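Local coordinates for protein putative fructose-bisphosphate aldolase (Coccidioides immitis, PDB 3PM6) that belongs to the class II fructose-bisphosphate aldolase family and folds as a TIM barrel that holds a zinc ion, at residues I43-E48 and V278-Q283; A54-F59 and V83-H88; R100-S105 and N141-A146; E209-I214 and I241-A246; R252-E257 and A284-I289. All blocks are in the same frame, centred on the assembly; numbering follows the deposited sequence.

Interaction 1 of 5, residues I43-E48 and V278-Q283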
# COMPACT_ATOMS: atom_id res chain seq x y z
N ILE A 43 2.64 -6.79 9.46
CA ILE A 43 3.99 -6.79 10.03
C ILE A 43 4.21 -5.73 11.12
O ILE A 43 4.76 -6.04 12.18
CB ILE A 43 5.11 -6.59 8.97
CG1 ILE A 43 5.17 -7.78 8.00
CG2 ILE A 43 6.47 -6.40 9.66
CD1 ILE A 43 5.82 -7.39 6.64
N ILE A 44 3.85 -4.48 10.84
CA ILE A 44 3.97 -3.39 11.82
C ILE A 44 3.20 -3.75 13.09
O ILE A 44 3.70 -3.55 14.17
CB ILE A 44 3.38 -2.03 11.31
CG1 ILE A 44 3.96 -1.62 9.93
CG2 ILE A 44 3.59 -0.94 12.36
CD1 ILE A 44 5.44 -1.57 9.87
N ARG A 45 1.98 -4.28 12.95
CA ARG A 45 1.14 -4.56 14.12
C ARG A 45 1.72 -5.72 14.94
O ARG A 45 1.82 -5.64 16.17
CB ARG A 45 -0.28 -4.92 13.70
CG ARG A 45 -1.17 -3.77 13.48
CD ARG A 45 -2.43 -4.27 12.79
NE ARG A 45 -3.11 -3.18 12.12
CZ ARG A 45 -4.36 -3.23 11.69
NH1 ARG A 45 -5.12 -4.31 11.85
NH2 ARG A 45 -4.87 -2.16 11.10
N ALA A 46 2.11 -6.78 14.23
CA ALA A 46 2.70 -7.95 14.86
C ALA A 46 3.95 -7.54 15.60
O ALA A 46 4.10 -7.87 16.76
CB ALA A 46 3.02 -9.03 13.83
N ALA A 47 4.82 -6.77 14.95
CA ALA A 47 6.07 -6.32 15.52
C ALA A 47 5.85 -5.42 16.75
O ALA A 47 6.58 -5.51 17.74
CB ALA A 47 6.92 -5.58 14.46
N GLU A 48 4.88 -4.52 16.67
CA GLU A 48 4.64 -3.66 17.84
C GLU A 48 3.99 -4.46 18.95
O GLU A 48 4.38 -4.33 20.11
CB GLU A 48 3.85 -2.43 17.47
CG GLU A 48 4.70 -1.39 16.67
CD GLU A 48 3.88 -0.21 16.17
OE1 GLU A 48 2.63 -0.28 16.20
OE2 GLU A 48 4.48 0.79 15.73
N VAL A 278 -7.89 -10.44 6.43
CA VAL A 278 -6.60 -10.86 5.88
C VAL A 278 -5.43 -10.31 6.69
O VAL A 278 -4.44 -10.99 6.89
CB VAL A 278 -6.43 -10.56 4.36
CG1 VAL A 278 -7.42 -11.39 3.54
CG2 VAL A 278 -6.56 -9.06 4.04
N THR A 279 -5.57 -9.09 7.20
CA THR A 279 -4.50 -8.48 7.97
C THR A 279 -4.34 -9.18 9.33
O THR A 279 -3.21 -9.49 9.73
CB THR A 279 -4.76 -6.99 8.16
OG1 THR A 279 -5.06 -6.41 6.89
CG2 THR A 279 -3.55 -6.31 8.76
N ASN A 280 -5.46 -9.44 10.00
CA ASN A 280 -5.45 -10.18 11.25
C ASN A 280 -4.83 -11.55 11.11
O ASN A 280 -4.00 -11.92 11.90
CB ASN A 280 -6.86 -10.33 11.84
CG ASN A 280 -7.48 -9.00 12.19
OD1 ASN A 280 -6.77 -8.00 12.33
ND2 ASN A 280 -8.82 -8.96 12.28
N ALA A 281 -5.27 -12.30 10.10
CA ALA A 281 -4.75 -13.63 9.84
C ALA A 281 -3.23 -13.62 9.52
O ALA A 281 -2.46 -14.47 10.03
CB ALA A 281 -5.54 -14.28 8.73
N MET A 282 -2.81 -12.65 8.71
CA MET A 282 -1.39 -12.50 8.39
C MET A 282 -0.63 -12.07 9.63
O MET A 282 0.48 -12.54 9.86
CB MET A 282 -1.16 -11.51 7.26
CG MET A 282 -1.58 -12.02 5.87
SD MET A 282 -0.95 -10.96 4.53
CE MET A 282 -2.31 -9.86 4.42
N GLN A 283 -1.23 -11.20 10.45
CA GLN A 283 -0.60 -10.74 11.71
C GLN A 283 -0.33 -11.91 12.64
O GLN A 283 0.75 -11.99 13.25
CB GLN A 283 -1.45 -9.69 12.44
CG GLN A 283 -0.73 -9.02 13.63
CD GLN A 283 -1.62 -8.08 14.44
OE1 GLN A 283 -2.55 -7.50 13.89
NE2 GLN A 283 -1.33 -7.95 15.75
O HOH W 1 -4.17 -6.85 12.03
O HOH W 2 -7.41 -5.38 10.86
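R45, A46 and Q283 carry the van der Waals contact between helices 37-49 and 271-292. Q283 swings its CG anti to the backbone N (chi1 -171°), and this CG lands on A46, 3.8 Å from its CB and close to its backbone N. Farther out, the extended Q283 chain meets the stem of R45 at about a right angle, with Q283 OE1 3.4 Å from R45 CD and about as near to R45 CB. Beyond the stem, the methyl CG2 of T279 lies over one face of the R45 guanidinium, 4.0 Å from NH1.

The polar link is made by water, with no direct hydrogen bond between the segments. One water accepts from R45 NH1 at 2.7 Å and donates both to Q283 OE1 (2.6 Å) and to N280 OD1 (2.9 Å), so three side chains share it. A second water, in the plane of the guanidinium at its edge, joins R45 NH1 to N280 OD1 again. Q283 NE2 turns instead to E287, and T279 OG1 bonds H275 O and the hydroxyl of Y65 of the second subunit, which also packs on R45.

Helix 37-49 is one of the helices around the TIM barrel and lies against strand 54-58 through I43; helix 271-292 packs on it, the segment axes crossing at -45° and approaching to 9.2 Å. M282 reaches across to N255 and Y258 of helix 252-265.

Interaction 2 of 5, residues A54-F59 and V83-H88; sequences AMILLF and VPITLH
L57 sets its CG against the edge of the H88 imidazole, 3.6 Å from CD2, the two side chains running side by side in the same direction. H88 holds its ring there with CG anti to the backbone N (chi1 -177°), and its ND1 is bonded to S116. One step back on this face, M55 lies alongside T86, with M55 CG 3.5 Å from T86 OG1.

The other face is purely aliphatic: L87 CD1 touches both I56 CG2 (3.9 Å) and L58 CD1 (4.0 Å), while I85 CG2 meets I56 CG1.

Between the faces runs the regular bonding of parallel strands in register. A54 N, I56 N and L58 N donate to the carbonyls of P84, T86 and H88, and H88 N returns a bond to I56 O at 2.9 Å. The bond from T86 N to A54 O is weak, at 3.4 Å.

These are the second and third strands of the eight-stranded TIM barrel. The L57 side chain lies about 7 Å from the zinc ion. Strand 29-33 bonds the far edge of 54-58 and touches M55 and L57, helix 16-24 meets M55 and T86, and helix 37-49 covers A54, I56 and I85 from outside.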
# COMPACT_ATOMS: atom_id res chain seq x y z
N ALA A 54 11.71 -6.20 13.03
CA ALA A 54 11.22 -6.93 11.84
C ALA A 54 11.79 -6.29 10.61
O ALA A 54 12.37 -5.24 10.68
CB ALA A 54 9.65 -6.91 11.75
N MET A 55 11.63 -6.96 9.48
CA MET A 55 11.95 -6.34 8.21
C MET A 55 10.79 -6.59 7.29
O MET A 55 10.17 -7.66 7.30
CB MET A 55 13.26 -6.91 7.62
CG MET A 55 14.51 -6.49 8.36
SD MET A 55 16.05 -7.21 7.62
CE MET A 55 17.26 -6.33 8.63
N ILE A 56 10.49 -5.59 6.48
CA ILE A 56 9.46 -5.75 5.45
C ILE A 56 10.23 -6.06 4.15
O ILE A 56 11.15 -5.31 3.77
CB ILE A 56 8.59 -4.45 5.33
CG1 ILE A 56 7.82 -4.14 6.63
CG2 ILE A 56 7.67 -4.48 4.11
CD1 ILE A 56 7.13 -2.81 6.60
N LEU A 57 9.90 -7.17 3.49
CA LEU A 57 10.54 -7.51 2.23
C LEU A 57 9.63 -7.27 1.04
O LEU A 57 8.48 -7.69 1.05
CB LEU A 57 11.04 -8.97 2.24
CG LEU A 57 12.41 -9.16 2.88
CD1 LEU A 57 12.41 -8.63 4.36
CD2 LEU A 57 12.81 -10.62 2.86
N LEU A 58 10.12 -6.58 0.02
CA LEU A 58 9.36 -6.43 -1.21
C LEU A 58 10.11 -7.15 -2.33
O LEU A 58 11.33 -7.27 -2.25
CB LEU A 58 9.15 -4.95 -1.55
CG LEU A 58 8.21 -4.16 -0.62
CD1 LEU A 58 8.35 -2.70 -1.00
CD2 LEU A 58 6.71 -4.60 -0.80
N PHE A 59 9.39 -7.65 -3.36
CA PHE A 59 10.04 -8.23 -4.54
C PHE A 59 10.18 -7.16 -5.61
O PHE A 59 9.56 -6.08 -5.49
CB PHE A 59 9.25 -9.43 -5.08
CG PHE A 59 9.18 -10.59 -4.14
CD1 PHE A 59 10.35 -11.18 -3.64
CD2 PHE A 59 7.97 -11.08 -3.72
CE1 PHE A 59 10.28 -12.24 -2.73
CE2 PHE A 59 7.92 -12.16 -2.82
CZ PHE A 59 9.07 -12.73 -2.34
N VAL A 83 9.10 0.20 17.01
CA VAL A 83 10.10 -0.84 17.19
C VAL A 83 10.96 -0.75 15.93
O VAL A 83 10.52 -0.14 14.92
CB VAL A 83 9.45 -2.26 17.36
CG1 VAL A 83 8.55 -2.31 18.60
CG2 VAL A 83 8.67 -2.71 16.12
N PRO A 84 12.18 -1.32 15.96
CA PRO A 84 13.00 -1.25 14.74
C PRO A 84 12.45 -2.14 13.60
O PRO A 84 12.38 -3.37 13.73
CB PRO A 84 14.38 -1.71 15.21
CG PRO A 84 14.33 -1.67 16.69
CD PRO A 84 12.92 -2.00 17.03
N ILE A 85 12.06 -1.48 12.50
CA ILE A 85 11.66 -2.17 11.28
C ILE A 85 12.30 -1.48 10.06
O ILE A 85 12.18 -0.27 9.90
CB ILE A 85 10.13 -2.16 11.10
CG1 ILE A 85 9.41 -2.58 12.38
CG2 ILE A 85 9.74 -3.08 9.95
CD1 ILE A 85 7.90 -2.40 12.29
N THR A 86 12.96 -2.26 9.20
CA THR A 86 13.56 -1.71 7.99
C THR A 86 13.05 -2.40 6.75
O THR A 86 12.38 -3.43 6.85
CB THR A 86 15.11 -1.79 8.04
OG1 THR A 86 15.52 -3.16 8.04
CG2 THR A 86 15.66 -1.07 9.33
N LEU A 87 13.39 -1.85 5.59
CA LEU A 87 12.85 -2.27 4.31
C LEU A 87 13.92 -2.90 3.39
O LEU A 87 14.99 -2.34 3.19
CB LEU A 87 12.18 -1.07 3.63
CG LEU A 87 11.56 -1.32 2.27
CD1 LEU A 87 10.44 -2.36 2.34
CD2 LEU A 87 11.03 0.01 1.72
N HIS A 88 13.61 -4.06 2.84
CA HIS A 88 14.59 -4.88 2.13
C HIS A 88 14.00 -5.29 0.80
O HIS A 88 12.86 -5.76 0.73
CB HIS A 88 14.85 -6.13 2.97
CG HIS A 88 15.88 -7.05 2.42
ND1 HIS A 88 17.22 -6.73 2.38
CD2 HIS A 88 15.78 -8.31 1.94
CE1 HIS A 88 17.90 -7.76 1.89
NE2 HIS A 88 17.04 -8.74 1.64

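Interaction 3 of 5, residues R100-S105 and N141-A146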
# COMPACT_ATOMS: atom_id res chain seq x y z
N ARG A 100 17.80 0.66 -10.24
CA ARG A 100 16.56 1.42 -10.22
C ARG A 100 16.02 1.53 -8.78
O ARG A 100 15.62 2.62 -8.32
CB ARG A 100 15.52 0.79 -11.15
CG ARG A 100 14.19 1.56 -11.21
CD ARG A 100 13.06 0.74 -11.87
NE ARG A 100 11.79 1.47 -11.83
CZ ARG A 100 10.69 1.13 -12.50
NH1 ARG A 100 9.60 1.87 -12.39
NH2 ARG A 100 10.68 0.07 -13.30
N ALA A 101 16.05 0.41 -8.07
CA ALA A 101 15.67 0.44 -6.64
C ALA A 101 16.62 1.31 -5.80
O ALA A 101 16.18 2.04 -4.93
CB ALA A 101 15.58 -0.97 -6.08
N ALA A 102 17.91 1.20 -6.05
CA ALA A 102 18.93 1.89 -5.25
C ALA A 102 18.87 3.43 -5.46
O ALA A 102 19.18 4.19 -4.54
CB ALA A 102 20.32 1.36 -5.57
N ASP A 103 18.45 3.84 -6.66
CA ASP A 103 18.22 5.24 -7.02
C ASP A 103 17.02 5.86 -6.27
O ASP A 103 16.92 7.08 -6.13
CB ASP A 103 18.02 5.40 -8.54
CG ASP A 103 19.30 5.11 -9.34
OD1 ASP A 103 20.41 5.08 -8.78
OD2 ASP A 103 19.18 4.92 -10.56
N LEU A 104 16.11 5.03 -5.76
CA LEU A 104 14.98 5.53 -4.98
C LEU A 104 15.37 6.32 -3.71
O LEU A 104 14.60 7.17 -3.26
CB LEU A 104 14.02 4.40 -4.63
CG LEU A 104 13.19 3.83 -5.79
CD1 LEU A 104 12.44 2.56 -5.37
CD2 LEU A 104 12.22 4.88 -6.32
N SER A 105 16.55 6.03 -3.15
CA SER A 105 17.09 6.76 -2.00
C SER A 105 18.21 7.72 -2.38
O SER A 105 17.96 8.80 -2.92
CB SER A 105 17.56 5.81 -0.90
OG SER A 105 18.09 4.59 -1.41
N ASN A 141 26.13 0.67 -1.98
CA ASN A 141 26.88 1.27 -0.88
C ASN A 141 27.02 2.80 -1.07
O ASN A 141 26.75 3.57 -0.14
CB ASN A 141 28.26 0.63 -0.77
CG ASN A 141 28.23 -0.76 -0.15
OD1 ASN A 141 27.16 -1.29 0.19
ND2 ASN A 141 29.42 -1.35 0.03
N ALA A 142 27.40 3.21 -2.27
CA ALA A 142 27.42 4.64 -2.66
C ALA A 142 26.15 5.38 -2.24
O ALA A 142 26.19 6.58 -2.04
CB ALA A 142 27.63 4.81 -4.16
N ARG A 143 25.04 4.64 -2.08
CA ARG A 143 23.76 5.27 -1.83
C ARG A 143 23.22 5.00 -0.43
O ARG A 143 22.03 5.24 -0.14
CB ARG A 143 22.76 4.90 -2.93
CG ARG A 143 23.15 5.53 -4.29
CD ARG A 143 22.75 4.68 -5.49
NE ARG A 143 23.14 5.41 -6.70
CZ ARG A 143 24.35 5.40 -7.26
NH1 ARG A 143 25.32 4.66 -6.76
NH2 ARG A 143 24.59 6.17 -8.32
N GLY A 144 24.10 4.51 0.44
CA GLY A 144 23.74 4.23 1.83
C GLY A 144 23.10 2.86 2.07
O GLY A 144 22.60 2.60 3.16
N ILE A 145 23.14 1.98 1.07
CA ILE A 145 22.31 0.77 1.09
C ILE A 145 23.12 -0.50 1.41
O ILE A 145 24.11 -0.77 0.77
CB ILE A 145 21.56 0.63 -0.26
CG1 ILE A 145 20.64 1.85 -0.47
CG2 ILE A 145 20.80 -0.71 -0.34
CD1 ILE A 145 20.00 1.93 -1.89
N ALA A 146 22.69 -1.23 2.44
CA ALA A 146 23.30 -2.50 2.81
C ALA A 146 22.89 -3.62 1.82
O ALA A 146 21.90 -3.48 1.09
CB ALA A 146 22.87 -2.86 4.22
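D103 OD1 is gripped twice: R143 NE reaches it across the contact in a long salt bridge of 3.4 Å, and the hydroxyl of Y139 on helix 126-141 gives it a hydrogen bond. The two charged side chains lie side by side and point the same way, but their carboxylate and guanidinium planes stand 48° apart, and D103 OD1 approaches the guanidinium obliquely. R143 has further anchors in Y139, with NH1 bonded to its carbonyl O and the guanidinium in a cation-pi contact with its ring. One tyrosine thus steadies both members of the ion pair, each of which lies toward the protein surface.

The R143 chain, bent at chi2 (148°), brings CD to 3.7 Å from A102 O. This corner closes helix 126-141 of the TIM barrel with a Schellman motif: G144, at positive phi, is the C-prime residue, its N bonded to N141 O at 2.9 Å, and I145 N turns back to C140 O. The chain then enters strand 146-149, where A146 bonds to D115 and I117.

I145 supplies the apolar half of the contact. Its CD1 sits against A102, 3.7 Å from CB and 3.5 Å from CA, and also meets S105 OG at 3.3 Å. A102 and I145 both also pack on I117 of strand 116-119.

Interaction 4 of 5, residues E209-I214 and I241-A246; sequences ERLQRI and IERGVA
L211 and R243 meet at a slant: the leucine brings its CD2 to 3.7 Å from R243 CB, with its CG at 3.8 Å from the same atom. L211 holds CG anti to the backbone N (chi1 -177°), which carries the branch off helix 208-218 toward the turn. The same CD2 also brushes V245 CG2 at 4.3 Å.

Q212 comes to R243 from another direction, the two side chains meeting at about a right angle. Its CB lies 4.0 Å from R243 CG, and the flat amide and guanidinium groups are turned 56° apart. R243 runs extended from CG to NE, offering its methylene stem to both helix residues.

R243 stands at the end of helix 234-242, where a Schellman motif reverses the chain. G244, the C-prime residue at positive phi, bonds through its N to I241 O, and V245 begins strand 245-250, the eighth of the TIM barrel.

No hydrogen bond or salt bridge joins the segments. The arginine contributes mainly its methylene carbons, while its NH1 is bonded to the carbonyl O of K239 in the helix that precedes it, so the helix and the turn are held by van der Waals contact.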
# COMPACT_ATOMS: atom_id res chain seq x y z
N GLU A 209 25.85 -29.22 9.33
CA GLU A 209 27.32 -29.25 9.36
C GLU A 209 27.90 -28.24 8.36
O GLU A 209 28.77 -27.45 8.72
CB GLU A 209 27.86 -30.67 9.12
CG GLU A 209 27.73 -31.55 10.37
CD GLU A 209 28.03 -33.02 10.09
OE1 GLU A 209 28.57 -33.33 8.99
OE2 GLU A 209 27.76 -33.87 10.98
N ARG A 210 27.40 -28.27 7.12
CA ARG A 210 27.78 -27.30 6.10
C ARG A 210 27.56 -25.88 6.65
O ARG A 210 28.45 -25.03 6.60
CB ARG A 210 26.95 -27.52 4.83
CG ARG A 210 27.27 -26.58 3.68
CD ARG A 210 26.42 -26.94 2.45
NE ARG A 210 26.80 -28.23 1.89
CZ ARG A 210 27.80 -28.41 1.02
NH1 ARG A 210 28.53 -27.37 0.61
NH2 ARG A 210 28.07 -29.64 0.55
N LEU A 211 26.37 -25.66 7.22
CA LEU A 211 26.03 -24.37 7.78
C LEU A 211 27.04 -23.90 8.83
O LEU A 211 27.53 -22.79 8.72
CB LEU A 211 24.61 -24.38 8.36
CG LEU A 211 24.13 -23.06 8.91
CD1 LEU A 211 24.20 -22.01 7.78
CD2 LEU A 211 22.71 -23.19 9.53
N GLN A 212 27.37 -24.74 9.83
CA GLN A 212 28.34 -24.33 10.88
C GLN A 212 29.71 -24.05 10.25
O GLN A 212 30.33 -23.05 10.59
CB GLN A 212 28.38 -25.31 12.10
CG GLN A 212 29.36 -24.96 13.33
CD GLN A 212 29.29 -23.50 13.95
OE1 GLN A 212 30.28 -22.77 13.90
NE2 GLN A 212 28.19 -23.12 14.54
N ARG A 213 30.14 -24.87 9.29
CA ARG A 213 31.40 -24.65 8.55
C ARG A 213 31.45 -23.27 7.90
O ARG A 213 32.47 -22.57 7.97
CB ARG A 213 31.61 -25.74 7.46
CG ARG A 213 32.40 -26.93 7.93
CD ARG A 213 32.48 -28.04 6.91
NE ARG A 213 32.29 -29.30 7.62
CZ ARG A 213 31.33 -30.18 7.33
NH1 ARG A 213 30.53 -29.95 6.30
NH2 ARG A 213 31.22 -31.30 8.06
N ILE A 214 30.34 -22.88 7.29
CA ILE A 214 30.16 -21.52 6.76
C ILE A 214 30.25 -20.46 7.85
O ILE A 214 30.99 -19.49 7.74
CB ILE A 214 28.81 -21.41 6.00
CG1 ILE A 214 28.81 -22.39 4.81
CG2 ILE A 214 28.51 -19.94 5.57
CD1 ILE A 214 27.46 -22.68 4.27
N ILE A 241 19.76 -20.78 13.92
CA ILE A 241 20.20 -19.62 14.70
C ILE A 241 21.46 -19.89 15.54
O ILE A 241 22.35 -19.03 15.66
CB ILE A 241 19.06 -19.14 15.62
CG1 ILE A 241 17.86 -18.66 14.75
CG2 ILE A 241 19.56 -18.09 16.60
CD1 ILE A 241 16.54 -18.55 15.49
N GLU A 242 21.55 -21.09 16.13
CA GLU A 242 22.74 -21.53 16.85
C GLU A 242 23.90 -21.63 15.85
O GLU A 242 25.04 -21.51 16.25
CB GLU A 242 22.50 -22.88 17.56
CG GLU A 242 23.78 -23.63 18.04
CD GLU A 242 24.38 -23.10 19.35
OE1 GLU A 242 24.36 -23.85 20.36
OE2 GLU A 242 24.87 -21.94 19.39
N ARG A 243 23.61 -21.83 14.57
CA ARG A 243 24.67 -21.82 13.56
C ARG A 243 24.80 -20.52 12.76
O ARG A 243 25.27 -20.52 11.64
CB ARG A 243 24.59 -23.05 12.67
CG ARG A 243 24.74 -24.34 13.51
CD ARG A 243 24.20 -25.55 12.78
NE ARG A 243 24.53 -26.78 13.48
CZ ARG A 243 23.85 -27.27 14.52
NH1 ARG A 243 22.78 -26.63 15.01
NH2 ARG A 243 24.25 -28.41 15.07
N GLY A 244 24.41 -19.40 13.38
CA GLY A 244 24.77 -18.08 12.87
C GLY A 244 23.66 -17.33 12.13
O GLY A 244 23.83 -16.16 11.77
N VAL A 245 22.53 -17.99 11.92
CA VAL A 245 21.42 -17.33 11.21
C VAL A 245 20.86 -16.16 12.00
O VAL A 245 20.38 -16.35 13.12
CB VAL A 245 20.31 -18.34 10.86
CG1 VAL A 245 19.03 -17.62 10.40
CG2 VAL A 245 20.83 -19.29 9.77
N ALA A 246 20.94 -14.96 11.42
CA ALA A 246 20.49 -13.75 12.11
C ALA A 246 19.30 -13.10 11.44
O ALA A 246 18.76 -12.14 11.96
CB ALA A 246 21.65 -12.72 12.22

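Interaction 5 of 5, residues R252-E257 and A284-I289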
# COMPACT_ATOMS: atom_id res chain seq x y z
N ARG A 252 5.20 -17.57 2.07
CA ARG A 252 3.98 -18.38 2.07
C ARG A 252 3.35 -18.58 3.47
O ARG A 252 2.11 -18.54 3.60
CB ARG A 252 4.23 -19.75 1.44
N ALA A 253 4.19 -18.76 4.49
CA ALA A 253 3.71 -18.96 5.85
C ALA A 253 2.75 -17.83 6.21
O ALA A 253 1.74 -18.05 6.94
CB ALA A 253 4.90 -19.01 6.86
N VAL A 254 3.05 -16.65 5.69
CA VAL A 254 2.27 -15.46 5.99
C VAL A 254 1.21 -15.22 4.92
O VAL A 254 0.03 -15.15 5.23
CB VAL A 254 3.16 -14.21 6.25
CG1 VAL A 254 2.31 -12.92 6.34
CG2 VAL A 254 3.99 -14.44 7.53
N ASN A 255 1.63 -15.14 3.66
CA ASN A 255 0.70 -14.81 2.57
C ASN A 255 -0.30 -15.85 2.18
O ASN A 255 -1.24 -15.51 1.48
CB ASN A 255 1.46 -14.31 1.35
CG ASN A 255 2.18 -13.05 1.66
OD1 ASN A 255 1.54 -12.05 1.97
ND2 ASN A 255 3.51 -13.11 1.69
N ASN A 256 -0.12 -17.10 2.60
CA ASN A 256 -1.16 -18.09 2.40
C ASN A 256 -2.41 -17.73 3.20
O ASN A 256 -3.49 -18.07 2.80
CB ASN A 256 -0.69 -19.50 2.75
CG ASN A 256 0.11 -20.16 1.61
OD1 ASN A 256 0.17 -19.66 0.47
ND2 ASN A 256 0.75 -21.29 1.93
N GLU A 257 -2.23 -17.04 4.34
CA GLU A 257 -3.37 -16.59 5.17
C GLU A 257 -4.24 -15.59 4.42
O GLU A 257 -5.47 -15.59 4.57
CB GLU A 257 -2.90 -15.98 6.48
CG GLU A 257 -2.17 -16.95 7.41
CD GLU A 257 -3.03 -18.17 7.76
OE1 GLU A 257 -3.92 -18.06 8.60
OE2 GLU A 257 -2.79 -19.26 7.22
N ALA A 284 -1.29 -12.83 12.73
CA ALA A 284 -1.16 -13.98 13.62
C ALA A 284 -0.00 -14.89 13.14
O ALA A 284 0.82 -15.35 13.95
CB ALA A 284 -2.50 -14.77 13.73
N ALA A 285 0.08 -15.11 11.83
CA ALA A 285 1.18 -15.89 11.23
C ALA A 285 2.56 -15.24 11.50
O ALA A 285 3.53 -15.93 11.83
CB ALA A 285 0.95 -16.14 9.73
N VAL A 286 2.63 -13.92 11.40
CA VAL A 286 3.89 -13.21 11.70
C VAL A 286 4.27 -13.41 13.15
O VAL A 286 5.41 -13.79 13.45
CB VAL A 286 3.82 -11.69 11.31
CG1 VAL A 286 5.03 -10.92 11.76
CG2 VAL A 286 3.70 -11.56 9.83
N GLU A 287 3.32 -13.18 14.07
CA GLU A 287 3.57 -13.37 15.51
C GLU A 287 4.12 -14.74 15.85
O GLU A 287 4.99 -14.83 16.70
CB GLU A 287 2.31 -13.06 16.36
CG GLU A 287 1.90 -11.56 16.26
CD GLU A 287 0.78 -11.13 17.21
OE1 GLU A 287 0.22 -12.02 17.89
OE2 GLU A 287 0.47 -9.91 17.28
N LYS A 288 3.65 -15.79 15.20
CA LYS A 288 4.17 -17.14 15.48
C LYS A 288 5.63 -17.27 15.06
O LYS A 288 6.43 -17.89 15.79
CB LYS A 288 3.33 -18.27 14.83
N ILE A 289 5.98 -16.69 13.92
CA ILE A 289 7.38 -16.69 13.48
C ILE A 289 8.21 -16.00 14.55
O ILE A 289 9.24 -16.54 14.98
CB ILE A 289 7.59 -15.93 12.10
CG1 ILE A 289 6.86 -16.64 10.93
CG2 ILE A 289 9.10 -15.66 11.85
CD1 ILE A 289 7.38 -18.06 10.65
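V254 and V286 adopt matching torsions, chi1 171° and 173°, each with CG1 anti to the backbone N and CG2 beside it. The two CG2 methyls meet at 3.7 Å, and V254 CG1 is 4.0 Å from V286 CG2, so one methyl of V286 faces both branches of V254. The valines belong to an antiparallel helix pair that follows the last strand of the TIM barrel: helix 252-265 starts directly after strand 245-250, and helix 271-292 returns beside it. Over these segments the axes come within 8.9 Å, with 162° between their directions.

A285 lies at the closest backbone approach, its CA 5.4 Å from the CA of V254. Its CB points at the opposing helix and is touched by A253 O, V254 and E257 CG; V254 CG2 lies 4.1 Å from this CB. E257 has CG anti to its carbonyl carbon, and this CG meets A285 CB at 4.0 Å.

On the barrel side both valines touch I32 of strand 29-33. The start of helix 252-265 is tied down by D230, which accepts a hydrogen bond from A253 N, while N255, whose side chain points away from residues 284-289, packs on I271 of the second subunit. No hydrogen bond crosses between the segments; among the backbone atoms at the contact, A253 O lies 3.5 Å from A285 CB.

Interaction 2 is the buried contact, and only there do backbone hydrogen bonds hold the two segments together. The other four lie farther out and are partly buried. Interactions 1 and 5 share helix 271-292, their centres 9 Å apart, and touch where A46 CB meets V286 CG1 at 3.5 Å; interaction 1 bridges its polar rim with water, interaction 5 is mainly apolar. Helix 37-49 also ties interaction 1 to interaction 2, I43 and I44 resting on A54, I56 and I85. Interactions 3 and 4, with centres 29 Å apart, both use a helix-ending Schellman turn, but R143 makes a salt bridge whereas R243 meets its partners mainly through its methylene carbons.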